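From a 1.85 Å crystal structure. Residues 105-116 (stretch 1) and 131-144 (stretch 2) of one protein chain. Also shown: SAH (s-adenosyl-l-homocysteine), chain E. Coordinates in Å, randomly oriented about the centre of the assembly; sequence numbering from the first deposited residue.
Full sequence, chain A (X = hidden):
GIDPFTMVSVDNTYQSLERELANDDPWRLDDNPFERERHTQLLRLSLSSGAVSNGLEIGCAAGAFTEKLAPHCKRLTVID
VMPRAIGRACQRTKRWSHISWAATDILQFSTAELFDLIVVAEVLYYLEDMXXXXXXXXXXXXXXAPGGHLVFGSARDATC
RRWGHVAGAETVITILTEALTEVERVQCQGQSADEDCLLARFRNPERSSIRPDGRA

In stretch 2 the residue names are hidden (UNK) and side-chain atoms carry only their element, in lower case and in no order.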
# COMPACT_ATOMS: atom_id res chain seq x y z
N ASP A 105 -6.96 4.97 10.16
CA ASP A 105 -7.13 5.35 8.80
C ASP A 105 -5.95 6.28 8.45
O ASP A 105 -5.50 7.08 9.28
CB ASP A 105 -8.46 6.08 8.68
CG ASP A 105 -8.89 6.30 7.26
OD1 ASP A 105 -8.04 6.62 6.40
OD2 ASP A 105 -10.10 6.15 7.02
N ILE A 106 -5.43 6.17 7.23
CA ILE A 106 -4.33 7.07 6.82
C ILE A 106 -4.78 8.55 6.90
O ILE A 106 -3.97 9.44 7.19
CB ILE A 106 -3.78 6.68 5.43
CG1 ILE A 106 -2.63 7.63 5.01
CG2 ILE A 106 -4.87 6.62 4.37
CD1 ILE A 106 -1.48 7.70 6.00
N LEU A 107 -6.08 8.80 6.70
CA LEU A 107 -6.69 10.13 6.85
C LEU A 107 -6.57 10.69 8.24
O LEU A 107 -6.59 11.91 8.42
CB LEU A 107 -8.18 10.11 6.49
CG LEU A 107 -8.53 10.08 5.00
CD1 LEU A 107 -10.04 10.10 4.88
CD2 LEU A 107 -7.92 11.26 4.25
N GLN A 108 -6.49 9.82 9.24
CA GLN A 108 -6.46 10.26 10.63
C GLN A 108 -5.12 10.11 11.29
O GLN A 108 -4.94 10.56 12.41
CB GLN A 108 -7.52 9.53 11.43
CG GLN A 108 -8.90 10.21 11.38
CD GLN A 108 -9.57 10.13 12.72
OE1 GLN A 108 -10.10 9.08 13.10
NE2 GLN A 108 -9.54 11.25 13.48
N PHE A 109 -4.17 9.47 10.61
CA PHE A 109 -2.87 9.19 11.18
C PHE A 109 -2.07 10.47 11.23
O PHE A 109 -1.84 11.12 10.21
CB PHE A 109 -2.13 8.14 10.34
CG PHE A 109 -0.84 7.65 10.94
CD1 PHE A 109 -0.79 7.17 12.24
CD2 PHE A 109 0.32 7.65 10.21
CE1 PHE A 109 0.40 6.69 12.79
CE2 PHE A 109 1.51 7.17 10.75
CZ PHE A 109 1.55 6.70 12.04
N SER A 110 -1.66 10.85 12.44
CA SER A 110 -0.74 11.98 12.59
C SER A 110 0.39 11.55 13.51
O SER A 110 0.17 11.12 14.65
CB SER A 110 -1.47 13.20 13.15
OG SER A 110 -2.08 12.89 14.39
N THR A 111 1.60 11.62 12.96
CA THR A 111 2.81 11.43 13.73
C THR A 111 3.72 12.59 13.46
O THR A 111 3.60 13.26 12.43
CB THR A 111 3.61 10.22 13.28
OG1 THR A 111 2.86 9.50 12.30
CG2 THR A 111 4.03 9.33 14.50
N ALA A 112 4.63 12.78 14.41
CA ALA A 112 5.80 13.62 14.25
C ALA A 112 6.93 12.82 13.56
O ALA A 112 7.88 13.42 13.05
CB ALA A 112 6.24 14.15 15.61
N GLU A 113 6.81 11.48 13.54
CA GLU A 113 7.72 10.58 12.79
C GLU A 113 7.94 11.02 11.34
O GLU A 113 6.99 11.37 10.62
CB GLU A 113 7.15 9.15 12.72
CG GLU A 113 7.29 8.27 13.95
CD GLU A 113 8.55 7.44 13.95
OE1 GLU A 113 9.59 7.91 14.44
OE2 GLU A 113 8.51 6.29 13.48
N LEU A 114 9.20 10.96 10.91
CA LEU A 114 9.52 11.02 9.48
C LEU A 114 10.13 9.68 9.07
O LEU A 114 10.95 9.13 9.81
CB LEU A 114 10.47 12.19 9.16
CG LEU A 114 9.93 13.58 9.54
CD1 LEU A 114 10.99 14.69 9.31
CD2 LEU A 114 8.61 13.88 8.82
N PHE A 115 9.69 9.18 7.92
CA PHE A 115 10.07 7.86 7.37
C PHE A 115 10.89 7.98 6.08
O PHE A 115 10.53 8.71 5.16
CB PHE A 115 8.82 7.02 7.11
CG PHE A 115 7.92 6.91 8.30
CD1 PHE A 115 8.18 5.99 9.30
CD2 PHE A 115 6.82 7.75 8.44
CE1 PHE A 115 7.39 5.90 10.41
CE2 PHE A 115 6.00 7.67 9.57
CZ PHE A 115 6.29 6.74 10.55
N ASP A 116 11.98 7.24 6.01
CA ASP A 116 12.77 7.20 4.76
C ASP A 116 12.20 6.21 3.71
O ASP A 116 12.67 6.18 2.55
CB ASP A 116 14.26 6.94 5.04
CG ASP A 116 14.52 5.65 5.77
OD1 ASP A 116 13.67 5.24 6.57
OD2 ASP A 116 15.58 5.04 5.57
N UNK A 131 -10.83 14.29 -2.89
CA UNK A 131 -10.40 15.23 -1.85
C UNK A 131 -9.73 14.45 -0.72
O UNK A 131 -8.67 14.85 -0.25
o UNK A 131 -12.13 16.86 -2.36
c UNK A 131 -11.57 16.07 -1.31
c UNK A 131 -11.10 16.99 -0.21
N UNK A 132 -10.33 13.33 -0.33
CA UNK A 132 -9.69 12.40 0.62
C UNK A 132 -8.36 11.83 0.12
O UNK A 132 -7.42 11.74 0.91
c UNK A 132 -10.63 11.25 0.99
n UNK A 132 -13.97 10.94 2.44
o UNK A 132 -12.43 9.39 1.95
c UNK A 132 -12.78 10.58 2.03
c UNK A 132 -11.85 11.70 1.71
N UNK A 133 -8.26 11.48 -1.17
CA UNK A 133 -6.98 10.98 -1.70
C UNK A 133 -5.87 12.02 -1.57
O UNK A 133 -4.79 11.71 -1.08
c UNK A 133 -7.09 10.51 -3.14
c UNK A 133 -9.12 7.41 -4.90
s UNK A 133 -7.56 8.35 -4.82
c UNK A 133 -7.94 9.31 -3.32
N UNK A 134 -6.15 13.25 -1.99
CA UNK A 134 -5.24 14.38 -1.84
C UNK A 134 -4.84 14.59 -0.38
O UNK A 134 -3.68 14.83 -0.09
c UNK A 134 -5.89 15.67 -2.36
n UNK A 134 -5.54 17.17 -5.71
n UNK A 134 -5.37 16.85 -7.99
c UNK A 134 -6.08 16.76 -6.86
c UNK A 134 -6.21 17.11 -4.40
c UNK A 134 -6.11 15.69 -3.85
n UNK A 134 -7.31 16.25 -6.90
N UNK A 135 -5.82 14.57 0.52
CA UNK A 135 -5.52 14.75 1.94
C UNK A 135 -4.54 13.65 2.40
O UNK A 135 -3.53 13.94 3.03
c UNK A 135 -6.78 14.69 2.82
o UNK A 135 -7.55 15.89 2.62
c UNK A 135 -6.41 14.61 4.29
N UNK A 136 -4.86 12.41 2.11
CA UNK A 136 -3.98 11.29 2.45
C UNK A 136 -2.59 11.42 1.79
O UNK A 136 -1.58 11.13 2.40
c UNK A 136 -4.61 9.97 2.02
N UNK A 137 -2.55 11.81 0.54
CA UNK A 137 -1.29 12.02 -0.14
C UNK A 137 -0.51 13.13 0.54
O UNK A 137 0.67 12.96 0.76
c UNK A 137 -1.94 11.02 -2.28
c UNK A 137 -0.18 12.72 -2.29
c UNK A 137 -1.48 12.28 -1.62
c UNK A 137 -2.47 11.23 -3.61
N UNK A 138 -1.16 14.23 0.93
CA UNK A 138 -0.42 15.35 1.56
C UNK A 138 0.20 14.84 2.85
O UNK A 138 1.31 15.24 3.24
o UNK A 138 -1.37 16.98 -0.49
c UNK A 138 -1.33 16.57 1.87
c UNK A 138 -1.88 17.25 0.61
o UNK A 138 -2.84 18.05 0.72
N UNK A 139 -0.54 13.98 3.55
CA UNK A 139 -0.11 13.44 4.83
C UNK A 139 1.13 12.58 4.64
O UNK A 139 2.08 12.66 5.42
o UNK A 139 -0.23 12.90 7.65
c UNK A 139 -1.26 12.62 5.45
n UNK A 139 -1.77 11.27 7.43
c UNK A 139 -1.03 12.28 6.95
N UNK A 140 1.09 11.72 3.62
CA UNK A 140 2.22 10.87 3.26
C UNK A 140 3.45 11.73 2.87
O UNK A 140 4.58 11.46 3.35
c UNK A 140 1.83 9.93 2.11
s UNK A 140 0.75 7.61 1.23
c UNK A 140 0.84 8.90 2.49
c UNK A 140 0.11 8.46 -0.22
N UNK A 141 3.24 12.77 2.06
CA UNK A 141 4.35 13.65 1.65
C UNK A 141 4.97 14.27 2.90
O UNK A 141 6.19 14.23 3.06
c UNK A 141 5.05 15.79 0.42
c UNK A 141 3.44 14.11 -0.63
c UNK A 141 3.90 14.75 0.66
N UNK A 142 4.11 14.80 3.77
CA UNK A 142 4.56 15.43 5.01
C UNK A 142 5.40 14.49 5.87
O UNK A 142 6.39 14.93 6.46
c UNK A 142 2.41 16.29 9.40
c UNK A 142 3.36 15.95 5.81
c UNK A 142 2.45 16.89 7.99
n UNK A 142 2.19 14.81 9.34
c UNK A 142 3.72 16.45 7.23
N UNK A 143 5.01 13.21 5.96
CA UNK A 143 5.77 12.21 6.76
C UNK A 143 7.03 11.61 6.06
O UNK A 143 7.67 10.73 6.63
c UNK A 143 3.72 11.35 8.12
c UNK A 143 4.87 11.03 7.17
s UNK A 143 2.80 9.82 8.49
c UNK A 143 1.97 9.43 7.00
N UNK A 144 7.34 12.03 4.83
CA UNK A 144 8.58 11.58 4.17
C UNK A 144 9.77 12.34 4.76
O UNK A 144 9.68 13.56 4.94
c UNK A 144 8.41 11.00 0.25
c UNK A 144 9.22 9.44 2.06
c UNK A 144 8.28 10.60 1.73
c UNK A 144 8.54 11.79 2.65
N SAH E . -0.29 -3.10 0.94
CA SAH E . -0.56 -4.53 0.96
CB SAH E . -2.01 -4.78 1.35
CG SAH E . -3.12 -4.34 0.41
SD SAH E . -4.80 -4.89 0.88
C SAH E . -0.23 -5.25 -0.36
O SAH E . -0.03 -4.61 -1.40
OXT SAH E . -0.16 -6.48 -0.40
C5' SAH E . -5.36 -3.27 1.50
C4' SAH E . -5.16 -2.96 2.97
O4' SAH E . -5.42 -1.57 3.18
C3' SAH E . -6.09 -3.73 3.91
O3' SAH E . -5.34 -4.21 5.04
C2' SAH E . -7.12 -2.67 4.32
O2' SAH E . -7.67 -2.92 5.59
C1' SAH E . -6.27 -1.43 4.31
N9 SAH E . -6.95 -0.12 4.22
C8 SAH E . -8.03 0.22 3.45
N7 SAH E . -8.29 1.53 3.63
C5 SAH E . -7.39 2.04 4.49
C6 SAH E . -7.23 3.35 4.95
N6 SAH E . -8.13 4.30 4.57
N1 SAH E . -6.20 3.60 5.83
C2 SAH E . -5.34 2.58 6.20
N3 SAH E . -5.51 1.29 5.71
C4 SAH E . -6.51 1.02 4.85

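Position 131 opens the segment, within a helix, with one carbon bearing an oxygen and a carbon, out of reach of stretch 1: Thr131, exposed, where a hydroxyl can meet solvent. Position 132 has three carbons, the third carrying an oxygen and a nitrogen, and lies against Leu107: Gln132. Its backbone O is 3.4 Å from Leu107 CD2 and its OE1 3.8 Å from Leu107 CD1, while the amide finds hydrogen bonds elsewhere in the structure.

Position 133, an unbranched run of two carbons, sulfur and carbon, points away and is buried, as suits an apolar chain: Met133. Position 134, three carbons, a nitrogen, then a carbon with two more nitrogens, also points away but is exposed, where a guanidinium can meet solvent: Arg134. At 135 one carbon again carries an oxygen and a carbon, the latter touching Leu107. This is Thr135, whose CG2 offers Leu107 CD2 an apolar surface at 3.7 Å.

Position 136 has a single carbon, packed against Ile106 and Leu107: Ala136. Its CB lies 4.1 Å from Ile106 CG2 and 4.2 Å from Leu107 CD2, and its short side chain accompanies a close backbone approach, Leu107 CA to Ala136 CA being 5.3 Å. Position 137, four carbons forked at the first with one two-carbon arm, points away, an apolar chain suitably buried: Ile137. Position 138, two carbons ending in two oxygens, is out of reach and exposed, fitting a charge: Asp138.

At 139 two carbons end in one oxygen and one nitrogen, the nitrogen reaching the carbonyls of Ile106 and Phe109: Asn139. Its ND2 donates to Ile106 O at 2.9 Å and Phe109 O at 2.8 Å, a task suited to an amide with two N-H groups. Position 140, two carbons, sulfur and carbon, meets Ile106: Met140, buried and apolar, with CG 4.4 Å from Ile106 CD1. Position 141, one carbon carrying two, is out of reach: Val141, compact and partly exposed. Position 142, four carbons in a row ending in nitrogen, nears Thr111: Lys142, exposed, its long chain bringing NZ within 3.7 Å of Thr111 O.

Position 143 repeats the unbranched thioether, touching Ile106, Phe109 and Phe115: Met143. Its SD lies 3.7 Å from Phe109 CE2 and 4.0 Å from Phe115 CE2, and its CE 4.0 Å from Ile106 CD1, so one flexible chain serves three apolar partners. Position 144, four carbons forked at the second, meets Phe115: Leu144, apolar and buried, CD2 3.4 Å from Phe115 O.

The contact thus joins a helix to a loop through apolar packing, with Asn139 securing two loop carbonyls. Phe115 N donates a hydrogen bond to Met143 O at 2.9 Å, and a parallel bridge pairs Phe115 with Leu144.

Stretch 2 131-144: TQMRTAIDNMVKML
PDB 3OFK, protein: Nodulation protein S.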